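Fatty acid biosynthesis transcriptional regulator (PDB 6JBX) binds DNA as a MarR-family repressor of the pneumococcal fatty acid synthesis pathway, with acyl-ACP acting as its co-repressor. Local coordinates at residues V27-N32 / R112-F117; F38-I43 / E82-I87; H47-I52 / L101-K106. One frame throughout, in Å; residues are numbered along the deposited sequence.

Interaction 1 (V27-N32 / R112-F117); sequences VIEEVN and RLHKRF
In the dimerisation part of the MarR fold, Phe117 of helix 105-125 lies against Glu29 and Asn32, one turn apart on helix 11-34. The short helix segments run at 133° to each other, with their axes 11.2 Å apart at closest approach, and the phenyl ring of Phe117 spans the gap. Phe117 holds CG anti to its backbone N (chi1 -177°), and beyond CG the ring reaches the first helix. Glu29 crosses the ring at about a right angle: its CG sits 3.5 Å from Phe117 CE2, and its OE2 lies near the same ring carbon and near CD2. At CD1 comes Asn32, whose amide slides past in the opposite direction, OD1 3.5 Å from Phe117 CD1. Ile28 CG2 adds a looser touch at the ring tip, CZ. In MarR proteins the N- and C-terminal helices build the dimer interface, and here the ring of Phe117 also meets Phe147 of the second subunit, while both Ile28 and Phe117 pack on Leu151 of that subunit. Polar links between the helices run through water. One water donates to Glu29 O (3.1 Å) and to Asn32 OD1 (3.1 Å), lies near the plane of the His114 imidazole at its edge, where the bond to ND1 is weak, and hovers above one face of Phe117, offset toward the rim. A second water donates to Leu113 O and, weakly, to Asn32 OD1. Glu29 OE2 is buried by the contact and has no polar partner in the model; His114 CE1 stands 4.3 Å from it. Such burial, with a bound tridecane about 4 Å from the Glu29 side chain at the nearest atoms, would tend to favour the neutral acid, whereas His114, if protonated, would favour the carboxylate.

Interaction 2 (F38-I43 / E82-I87); sequences FKDISI and ERKGYI. With nucleotides of chain C.
Asp40 draws the ammonium of Lys84 to its backbone rather than to its carboxylate: Lys84 NZ donates to Asp40 O at 2.7 Å, nearly along the C=O axis (166°), whereas Asp40 OD2 stays 4.8 Å from NZ. A bend at chi3 (-91°) turns CE of Lys84 toward the Asp40 carbonyl, and NZ follows; CD passes 3.2 Å from Asp40 OD2, and Glu45 takes NZ in a salt bridge as well. The carboxylate is engaged by Tyr86 instead. The two side chains meet tip to tip, and Tyr86 OH gives a 2.6 Å bond to the syn lone pair of Asp40 OD1. Ile41 then covers one face of the phenol ring, CD1 making a CH-pi contact 3.9 Å from the ring centroid of Tyr86, while Phe38 CB touches the hydroxyl. Ser42, the N-cap of helix 43-54, also donates from OG to the DNA, 2.5 Å from OP1 of DG13 of chain C. In the second segment Gly85, with positive phi, forms a Schellman motif after helix 71-84. This tie between the loop before helix 43-54 and the end of the recognition helix belongs to the winged helix-turn-helix of MarR proteins.

Interaction 3 (H47-I52 / L101-K106); sequences HTIDVI and LHLTKK
Ile49 meets Leu103 first: its carbonyl O lies 3.7 Å from Leu103 CD2, and its CG2 touches both methyls of that leucine, the two side chains crossing at about a right angle. One turn on, Ile52 carries most of the contact. Its CG2, anti to the backbone N, is pressed onto the strand itself, 3.6 Å from His102 CA. The same methyl also touches Leu101 O and Leu103 CD2. The other branch of Ile52 turns to Leu101, where CD1 lies 4.1 Å from Leu101 CB and touches Leu101 CD1 as well. The side chains of Leu101 and Leu103 thus flank this isoleucine along the strand. Past the apolar patch, a water accepts from Leu103 N (2.9 Å) and donates to Ile52 O, joining strand and helix backbones. The strand runs across the helix segment at 101°, axes 8.2 Å apart at closest approach. Around them, Leu78 of helix 71-84 packs on Ile52, and Ile110 of helix 105-125 on Ile49. Strand 99-103 pairs antiparallel with strand 87-91 in the wing, bonds through Leu101 to the backbone of Val58, and leads through the N-cap Thr104 into helix 105-125.

Along the chain, interaction 1 spans the other two: its segments 27-32 and 112-117 come first and last, while the segments of interactions 2 and 3 alternate between them. Interactions 2 and 3 lie closest, centres 10 Å apart, in the winged helix-turn-helix, joined where Tyr86 O meets Thr104 N and Gly85 O meets Thr104 OG1. Interaction 1 sits about 14 Å and 15 Å from their centres, on the dimer side. Helix 105-125 serves both interactions 1 and 3, and Ile43 packs on Glu29 and His114, with its N bonded to Glu30 OE2. The DNA-binding domain is therefore in direct contact with helices of the dimer interface, close to bound tridecane.

Interaction 1 (V27-N32 / R112-F117)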
loop_
_atom_site.group_PDB
_atom_site.type_symbol
_atom_site.label_atom_id
_atom_site.label_comp_id
_atom_site.label_asym_id
_atom_site.label_seq_id
_atom_site.Cartn_x
_atom_site.Cartn_y
_atom_site.Cartn_z
ATOM N N VAL A 27 0.709 2.435 -6.496
ATOM C CA VAL A 27 0.670 2.750 -7.900
ATOM C C VAL A 27 0.820 4.256 -8.132
ATOM O O VAL A 27 1.537 4.669 -9.020
ATOM C CB VAL A 27 -0.613 2.210 -8.555
ATOM C CG1 VAL A 27 -0.651 2.574 -10.013
ATOM C CG2 VAL A 27 -0.701 0.689 -8.416
ATOM N N ILE A 28 0.128 5.089 -7.371
ATOM C CA ILE A 28 0.223 6.520 -7.547
ATOM C C ILE A 28 1.646 6.990 -7.222
ATOM O O ILE A 28 2.190 7.828 -7.932
ATOM C CB ILE A 28 -0.845 7.245 -6.715
ATOM C CG1 ILE A 28 -2.217 6.996 -7.340
ATOM C CG2 ILE A 28 -0.511 8.734 -6.615
ATOM C CD1 ILE A 28 -3.380 7.510 -6.549
ATOM N N GLU A 29 2.275 6.436 -6.214
ATOM C CA GLU A 29 3.636 6.824 -5.901
ATOM C C GLU A 29 4.606 6.402 -7.018
ATOM O O GLU A 29 5.513 7.126 -7.358
ATOM C CB GLU A 29 4.095 6.178 -4.603
ATOM C CG GLU A 29 3.338 6.649 -3.377
ATOM C CD GLU A 29 3.975 6.184 -2.071
ATOM O OE1 GLU A 29 4.192 4.958 -1.902
ATOM O OE2 GLU A 29 4.296 7.050 -1.257
ATOM N N GLU A 30 4.433 5.212 -7.529
ATOM C CA GLU A 30 5.253 4.730 -8.613
ATOM C C GLU A 30 5.059 5.627 -9.849
ATOM O O GLU A 30 6.022 5.965 -10.471
ATOM C CB GLU A 30 4.950 3.264 -8.898
ATOM C CG GLU A 30 5.622 2.758 -10.166
ATOM C CD GLU A 30 6.642 1.631 -10.059
ATOM O OE1 GLU A 30 7.217 1.279 -11.115
ATOM O OE2 GLU A 30 6.857 1.071 -8.937
ATOM N N VAL A 31 3.842 6.036 -10.164
ATOM C CA VAL A 31 3.566 6.880 -11.319
ATOM C C VAL A 31 4.257 8.237 -11.134
ATOM O O VAL A 31 4.794 8.791 -12.078
ATOM C CB VAL A 31 2.054 7.089 -11.547
ATOM C CG1 VAL A 31 1.727 8.309 -12.424
ATOM C CG2 VAL A 31 1.428 5.855 -12.129
ATOM N N ASN A 32 4.217 8.768 -9.944
ATOM C CA ASN A 32 4.906 10.031 -9.693
ATOM C C ASN A 32 6.437 9.896 -9.899
ATOM O O ASN A 32 7.078 10.830 -10.396
ATOM C CB ASN A 32 4.616 10.518 -8.281
ATOM C CG ASN A 32 5.393 11.754 -7.904
ATOM O OD1 ASN A 32 6.328 11.695 -7.096
ATOM N ND2 ASN A 32 4.974 12.871 -8.458
ATOM N N ARG A 112 15.724 12.924 -2.102
ATOM C CA ARG A 112 15.105 14.224 -1.907
ATOM C C ARG A 112 13.731 14.309 -2.598
ATOM O O ARG A 112 12.719 14.737 -2.030
ATOM C CB ARG A 112 16.041 15.298 -2.455
ATOM C CG ARG A 112 15.387 16.660 -2.588
ATOM C CD ARG A 112 15.116 17.278 -1.230
ATOM N NE ARG A 112 15.315 18.727 -1.265
ATOM C CZ ARG A 112 14.340 19.635 -1.313
ATOM N NH1 ARG A 112 13.076 19.240 -1.323
ATOM N NH2 ARG A 112 14.642 20.930 -1.311
ATOM N N LEU A 113 13.680 13.908 -3.843
ATOM C CA LEU A 113 12.465 14.047 -4.647
ATOM C C LEU A 113 11.310 13.238 -4.039
ATOM O O LEU A 113 10.124 13.667 -4.017
ATOM C CB LEU A 113 12.814 13.552 -6.055
ATOM C CG LEU A 113 11.671 13.516 -7.056
ATOM C CD1 LEU A 113 11.276 14.934 -7.448
ATOM C CD2 LEU A 113 12.078 12.703 -8.276
ATOM N N HIS A 114 11.653 12.057 -3.536
ATOM C CA HIS A 114 10.651 11.160 -2.899
ATOM C C HIS A 114 10.155 11.800 -1.598
ATOM O O HIS A 114 9.051 11.434 -1.147
ATOM C CB HIS A 114 11.248 9.765 -2.668
ATOM C CG HIS A 114 10.235 8.729 -2.316
ATOM N ND1 HIS A 114 9.041 8.601 -2.999
ATOM C CD2 HIS A 114 10.228 7.774 -1.360
ATOM C CE1 HIS A 114 8.343 7.612 -2.481
ATOM N NE2 HIS A 114 9.049 7.088 -1.473
ATOM N N LYS A 115 10.931 12.713 -1.022
ATOM C CA LYS A 115 10.536 13.378 0.216
ATOM C C LYS A 115 9.555 14.500 -0.095
ATOM O O LYS A 115 8.717 14.786 0.733
ATOM C CB LYS A 115 11.724 13.985 0.964
ATOM C CG LYS A 115 12.479 13.014 1.853
ATOM C CD LYS A 115 13.605 13.723 2.594
ATOM C CE LYS A 115 14.872 12.902 2.709
ATOM N NZ LYS A 115 16.005 13.705 3.240
ATOM N N ARG A 116 9.714 15.166 -1.231
ATOM C CA ARG A 116 8.771 16.227 -1.584
ATOM C C ARG A 116 7.362 15.612 -1.730
ATOM O O ARG A 116 6.383 16.256 -1.422
ATOM C CB ARG A 116 9.148 16.958 -2.877
ATOM C CG ARG A 116 10.570 17.507 -2.919
ATOM C CD ARG A 116 10.850 18.363 -4.160
ATOM N NE ARG A 116 10.600 19.795 -3.939
ATOM C CZ ARG A 116 9.424 20.413 -4.130
ATOM N NH1 ARG A 116 8.348 19.722 -4.482
ATOM N NH2 ARG A 116 9.331 21.729 -3.997
ATOM N N PHE A 117 7.271 14.360 -2.198
ATOM C CA PHE A 117 6.013 13.681 -2.365
ATOM C C PHE A 117 5.374 13.429 -0.996
ATOM O O PHE A 117 4.210 13.756 -0.788
ATOM C CB PHE A 117 6.181 12.378 -3.154
ATOM C CG PHE A 117 4.857 11.700 -3.408
ATOM C CD1 PHE A 117 4.048 12.097 -4.460
ATOM C CD2 PHE A 117 4.387 10.736 -2.536
ATOM C CE1 PHE A 117 2.821 11.489 -4.668
ATOM C CE2 PHE A 117 3.161 10.133 -2.742
ATOM C CZ PHE A 117 2.375 10.517 -3.800
HETATM O O HOH W 1 6.684 9.164 -5.362
HETATM O O HOH W 2 8.320 13.999 -5.760
#

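Interaction 2 (F38-I43 / E82-I87)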
loop_
_atom_site.group_PDB
_atom_site.type_symbol
_atom_site.label_atom_id
_atom_site.label_comp_id
_atom_site.label_asym_id
_atom_site.label_seq_id
_atom_site.Cartn_x
_atom_site.Cartn_y
_atom_site.Cartn_z
ATOM N N PHE A 38 14.054 11.020 -12.981
ATOM C CA PHE A 38 14.703 9.723 -12.855
ATOM C C PHE A 38 13.687 8.601 -13.104
ATOM O O PHE A 38 12.866 8.294 -12.242
ATOM C CB PHE A 38 15.384 9.593 -11.490
ATOM C CG PHE A 38 16.360 10.706 -11.228
ATOM C CD1 PHE A 38 17.501 10.857 -12.008
ATOM C CD2 PHE A 38 16.085 11.662 -10.265
ATOM C CE1 PHE A 38 18.368 11.926 -11.794
ATOM C CE2 PHE A 38 16.927 12.745 -10.075
ATOM C CZ PHE A 38 18.077 12.866 -10.823
ATOM N N LYS A 39 13.754 7.963 -14.258
ATOM C CA LYS A 39 12.629 7.148 -14.679
ATOM C C LYS A 39 12.898 5.661 -14.516
ATOM O O LYS A 39 12.029 4.879 -14.835
ATOM C CB LYS A 39 12.243 7.407 -16.133
ATOM C CG LYS A 39 11.816 8.828 -16.397
ATOM C CD LYS A 39 11.374 9.010 -17.831
ATOM C CE LYS A 39 10.749 10.361 -18.038
ATOM N NZ LYS A 39 11.482 11.411 -17.314
ATOM N N ASP A 40 14.001 5.292 -13.916
ATOM C CA ASP A 40 14.376 3.875 -13.850
ATOM C C ASP A 40 14.348 3.356 -12.392
ATOM O O ASP A 40 15.084 2.422 -12.082
ATOM C CB ASP A 40 15.769 3.676 -14.465
ATOM C CG ASP A 40 16.855 4.442 -13.725
ATOM O OD1 ASP A 40 16.510 5.441 -13.049
ATOM O OD2 ASP A 40 18.030 4.019 -13.802
ATOM N N ILE A 41 13.473 3.911 -11.530
ATOM C CA ILE A 41 13.396 3.548 -10.117
ATOM C C ILE A 41 11.926 3.272 -9.769
ATOM O O ILE A 41 11.068 4.131 -9.919
ATOM C CB ILE A 41 13.988 4.650 -9.222
ATOM C CG1 ILE A 41 15.509 4.735 -9.340
ATOM C CG2 ILE A 41 13.579 4.457 -7.762
ATOM C CD1 ILE A 41 16.230 3.466 -8.908
ATOM N N SER A 42 11.667 2.058 -9.353
ATOM C CA SER A 42 10.366 1.631 -8.925
ATOM C C SER A 42 10.117 2.082 -7.481
ATOM O O SER A 42 11.055 2.432 -6.736
ATOM C CB SER A 42 10.291 0.126 -8.965
ATOM O OG SER A 42 10.969 -0.360 -7.800
ATOM N N ILE A 43 8.860 1.983 -7.049
ATOM C CA ILE A 43 8.553 2.385 -5.681
ATOM C C ILE A 43 9.265 1.447 -4.704
ATOM O O ILE A 43 9.730 1.911 -3.667
ATOM C CB ILE A 43 7.032 2.489 -5.415
ATOM C CG1 ILE A 43 6.757 3.070 -4.025
ATOM C CG2 ILE A 43 6.301 1.142 -5.601
ATOM C CD1 ILE A 43 7.153 4.521 -3.844
ATOM N N GLU A 82 23.100 -0.460 -7.578
ATOM C CA GLU A 82 24.527 -0.132 -7.796
ATOM C C GLU A 82 24.765 -0.032 -9.308
ATOM O O GLU A 82 25.300 0.920 -9.734
ATOM C CB GLU A 82 25.465 -1.169 -7.166
ATOM C CG GLU A 82 26.940 -0.741 -7.166
ATOM C CD GLU A 82 27.850 -1.429 -6.147
ATOM O OE1 GLU A 82 27.654 -2.656 -5.888
ATOM O OE2 GLU A 82 28.755 -0.732 -5.595
ATOM N N ARG A 83 24.298 -1.006 -10.083
ATOM C CA ARG A 83 24.408 -0.962 -11.543
ATOM C C ARG A 83 23.837 0.361 -12.080
ATOM O O ARG A 83 24.423 0.942 -13.007
ATOM C CB ARG A 83 23.667 -2.150 -12.173
ATOM C CG ARG A 83 23.526 -2.066 -13.694
ATOM C CD ARG A 83 22.834 -3.262 -14.344
ATOM N NE ARG A 83 21.506 -3.544 -13.789
ATOM C CZ ARG A 83 20.384 -2.924 -14.150
ATOM N NH1 ARG A 83 20.422 -1.988 -15.082
ATOM N NH2 ARG A 83 19.233 -3.233 -13.579
ATOM N N LYS A 84 22.691 0.828 -11.549
ATOM C CA LYS A 84 22.054 1.997 -12.110
ATOM C C LYS A 84 22.659 3.274 -11.541
ATOM O O LYS A 84 22.268 4.314 -11.958
ATOM C CB LYS A 84 20.543 1.936 -11.888
ATOM C CG LYS A 84 19.833 0.906 -12.752
ATOM C CD LYS A 84 18.329 0.986 -12.750
ATOM C CE LYS A 84 17.735 0.102 -11.674
ATOM N NZ LYS A 84 16.259 0.046 -11.750
ATOM N N GLY A 85 23.597 3.196 -10.591
ATOM C CA GLY A 85 24.354 4.366 -10.154
ATOM C C GLY A 85 23.749 5.120 -8.970
ATOM O O GLY A 85 24.128 6.291 -8.738
ATOM N N TYR A 86 22.896 4.474 -8.169
ATOM C CA TYR A 86 22.217 5.168 -7.022
ATOM C C TYR A 86 22.870 4.862 -5.680
ATOM O O TYR A 86 22.720 5.630 -4.744
ATOM C CB TYR A 86 20.744 4.793 -6.987
ATOM C CG TYR A 86 19.979 5.350 -8.159
ATOM C CD1 TYR A 86 19.509 6.655 -8.157
ATOM C CD2 TYR A 86 19.710 4.578 -9.276
ATOM C CE1 TYR A 86 18.797 7.177 -9.228
ATOM C CE2 TYR A 86 18.970 5.078 -10.343
ATOM C CZ TYR A 86 18.559 6.403 -10.344
ATOM O OH TYR A 86 17.847 6.933 -11.401
ATOM N N ILE A 87 23.580 3.755 -5.572
ATOM C CA ILE A 87 24.190 3.398 -4.304
ATOM C C ILE A 87 25.614 2.871 -4.529
ATOM O O ILE A 87 25.983 2.482 -5.648
ATOM C CB ILE A 87 23.358 2.323 -3.592
ATOM C CG1 ILE A 87 23.472 0.996 -4.345
ATOM C CG2 ILE A 87 21.917 2.781 -3.401
ATOM C CD1 ILE A 87 23.407 -0.214 -3.477
ATOM P P DG C 13 11.787 -4.086 -8.342
ATOM O OP1 DG C 13 11.083 -2.856 -7.968
ATOM O OP2 DG C 13 13.273 -4.243 -8.141
ATOM O "O5'" DG C 13 11.075 -5.268 -7.566
ATOM C "C5'" DG C 13 9.647 -5.309 -7.452
ATOM C "C4'" DG C 13 9.295 -6.539 -6.658
ATOM O "O4'" DG C 13 9.623 -7.673 -7.475
ATOM C "C3'" DG C 13 10.078 -6.727 -5.342
ATOM O "O3'" DG C 13 9.119 -6.863 -4.288
ATOM C "C2'" DG C 13 10.934 -7.957 -5.587
ATOM C "C1'" DG C 13 10.128 -8.695 -6.660
ATOM N N9 DG C 13 10.828 -9.615 -7.542
ATOM C C8 DG C 13 11.984 -9.382 -8.251
ATOM N N7 DG C 13 12.329 -10.384 -9.013
ATOM C C5 DG C 13 11.309 -11.311 -8.839
ATOM C C6 DG C 13 11.129 -12.587 -9.407
ATOM O O6 DG C 13 11.863 -13.190 -10.207
ATOM N N1 DG C 13 9.976 -13.200 -8.930
ATOM C C2 DG C 13 9.091 -12.640 -8.041
ATOM N N2 DG C 13 8.027 -13.380 -7.714
ATOM N N3 DG C 13 9.238 -11.439 -7.513
ATOM C C4 DG C 13 10.384 -10.854 -7.921
HETATM O O HOH W 3 20.029 5.316 -13.484
#

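Interaction 3 (H47-I52 / L101-K106)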
loop_
_atom_site.group_PDB
_atom_site.type_symbol
_atom_site.label_atom_id
_atom_site.label_comp_id
_atom_site.label_asym_id
_atom_site.label_seq_id
_atom_site.Cartn_x
_atom_site.Cartn_y
_atom_site.Cartn_z
ATOM N N HIS A 47 12.102 2.429 -1.812
ATOM C CA HIS A 47 12.129 2.113 -0.376
ATOM C C HIS A 47 13.557 1.760 0.071
ATOM O O HIS A 47 13.964 2.168 1.135
ATOM C CB HIS A 47 11.158 0.981 -0.009
ATOM C CG HIS A 47 9.729 1.373 -0.154
ATOM N ND1 HIS A 47 8.749 0.434 -0.392
ATOM C CD2 HIS A 47 9.132 2.590 -0.161
ATOM C CE1 HIS A 47 7.593 1.057 -0.522
ATOM N NE2 HIS A 47 7.806 2.388 -0.392
ATOM N N THR A 48 14.277 0.971 -0.723
ATOM C CA THR A 48 15.664 0.634 -0.417
ATOM C C THR A 48 16.499 1.911 -0.388
ATOM O O THR A 48 17.230 2.143 0.569
ATOM C CB THR A 48 16.220 -0.401 -1.390
ATOM O OG1 THR A 48 15.370 -1.538 -1.315
ATOM C CG2 THR A 48 17.644 -0.801 -1.074
ATOM N N ILE A 49 16.306 2.797 -1.360
ATOM C CA ILE A 49 17.069 4.037 -1.381
ATOM C C ILE A 49 16.815 4.827 -0.087
ATOM O O ILE A 49 17.738 5.447 0.480
ATOM C CB ILE A 49 16.766 4.863 -2.642
ATOM C CG1 ILE A 49 17.341 4.180 -3.888
ATOM C CG2 ILE A 49 17.261 6.290 -2.506
ATOM C CD1 ILE A 49 17.090 4.926 -5.164
ATOM N N ASP A 50 15.575 4.822 0.352
ATOM C CA ASP A 50 15.096 5.596 1.508
ATOM C C ASP A 50 15.784 5.118 2.796
ATOM O O ASP A 50 16.298 5.919 3.557
ATOM C CB ASP A 50 13.574 5.432 1.625
ATOM C CG ASP A 50 12.932 6.369 2.616
ATOM O OD1 ASP A 50 13.275 7.575 2.582
ATOM O OD2 ASP A 50 12.119 5.870 3.433
ATOM N N VAL A 51 15.819 3.820 3.004
ATOM C CA VAL A 51 16.499 3.265 4.161
ATOM C C VAL A 51 17.970 3.723 4.156
ATOM O O VAL A 51 18.483 4.198 5.176
ATOM C CB VAL A 51 16.390 1.732 4.182
ATOM C CG1 VAL A 51 17.284 1.125 5.249
ATOM C CG2 VAL A 51 14.952 1.272 4.367
ATOM N N ILE A 52 18.660 3.575 3.020
ATOM C CA ILE A 52 20.092 3.881 2.965
ATOM C C ILE A 52 20.291 5.384 3.184
ATOM O O ILE A 52 21.224 5.799 3.858
ATOM C CB ILE A 52 20.714 3.393 1.641
ATOM C CG1 ILE A 52 20.489 1.895 1.442
ATOM C CG2 ILE A 52 22.204 3.745 1.564
ATOM C CD1 ILE A 52 20.882 1.375 0.074
ATOM N N LEU A 101 26.542 0.436 3.134
ATOM C CA LEU A 101 25.883 0.995 1.942
ATOM C C LEU A 101 25.754 2.505 2.105
ATOM O O LEU A 101 25.447 2.980 3.182
ATOM C CB LEU A 101 24.489 0.395 1.789
ATOM C CG LEU A 101 24.415 -1.119 1.746
ATOM C CD1 LEU A 101 22.984 -1.555 2.005
ATOM C CD2 LEU A 101 24.932 -1.659 0.425
ATOM N N HIS A 102 25.886 3.231 1.014
ATOM C CA HIS A 102 25.597 4.677 1.050
ATOM C C HIS A 102 25.155 5.143 -0.339
ATOM O O HIS A 102 25.445 4.477 -1.389
ATOM C CB HIS A 102 26.796 5.471 1.578
ATOM C CG HIS A 102 27.990 5.456 0.683
ATOM N ND1 HIS A 102 28.135 6.341 -0.376
ATOM C CD2 HIS A 102 29.122 4.719 0.721
ATOM C CE1 HIS A 102 29.297 6.129 -0.968
ATOM N NE2 HIS A 102 29.928 5.142 -0.309
ATOM N N LEU A 103 24.452 6.270 -0.337
ATOM C CA LEU A 103 23.869 6.785 -1.552
ATOM C C LEU A 103 24.954 7.506 -2.347
ATOM O O LEU A 103 25.714 8.264 -1.783
ATOM C CB LEU A 103 22.722 7.758 -1.244
ATOM C CG LEU A 103 21.465 7.185 -0.580
ATOM C CD1 LEU A 103 20.356 8.211 -0.613
ATOM C CD2 LEU A 103 20.997 5.897 -1.234
ATOM N N THR A 104 24.935 7.326 -3.660
ATOM C CA THR A 104 25.697 8.179 -4.559
ATOM C C THR A 104 25.034 9.567 -4.567
ATOM O O THR A 104 24.010 9.798 -3.917
ATOM C CB THR A 104 25.757 7.601 -5.980
ATOM O OG1 THR A 104 24.464 7.623 -6.606
ATOM C CG2 THR A 104 26.323 6.198 -6.015
ATOM N N LYS A 105 25.610 10.486 -5.314
ATOM C CA LYS A 105 25.008 11.795 -5.459
ATOM C C LYS A 105 23.657 11.638 -6.145
ATOM O O LYS A 105 22.733 12.358 -5.840
ATOM C CB LYS A 105 25.892 12.738 -6.285
ATOM C CG LYS A 105 25.320 14.143 -6.456
ATOM C CD LYS A 105 24.752 14.740 -5.151
ATOM C CE LYS A 105 23.411 15.443 -5.294
ATOM N NZ LYS A 105 22.801 15.803 -3.978
ATOM N N LYS A 106 23.571 10.705 -7.084
ATOM C CA LYS A 106 22.358 10.514 -7.822
ATOM C C LYS A 106 21.296 9.986 -6.854
ATOM O O LYS A 106 20.171 10.444 -6.871
ATOM C CB LYS A 106 22.596 9.590 -9.019
ATOM C CG LYS A 106 21.472 9.541 -10.044
ATOM C CD LYS A 106 21.742 8.577 -11.204
ATOM C CE LYS A 106 20.735 8.719 -12.330
ATOM N NZ LYS A 106 20.820 7.585 -13.287
HETATM O O HOH W 4 23.731 6.946 2.376
#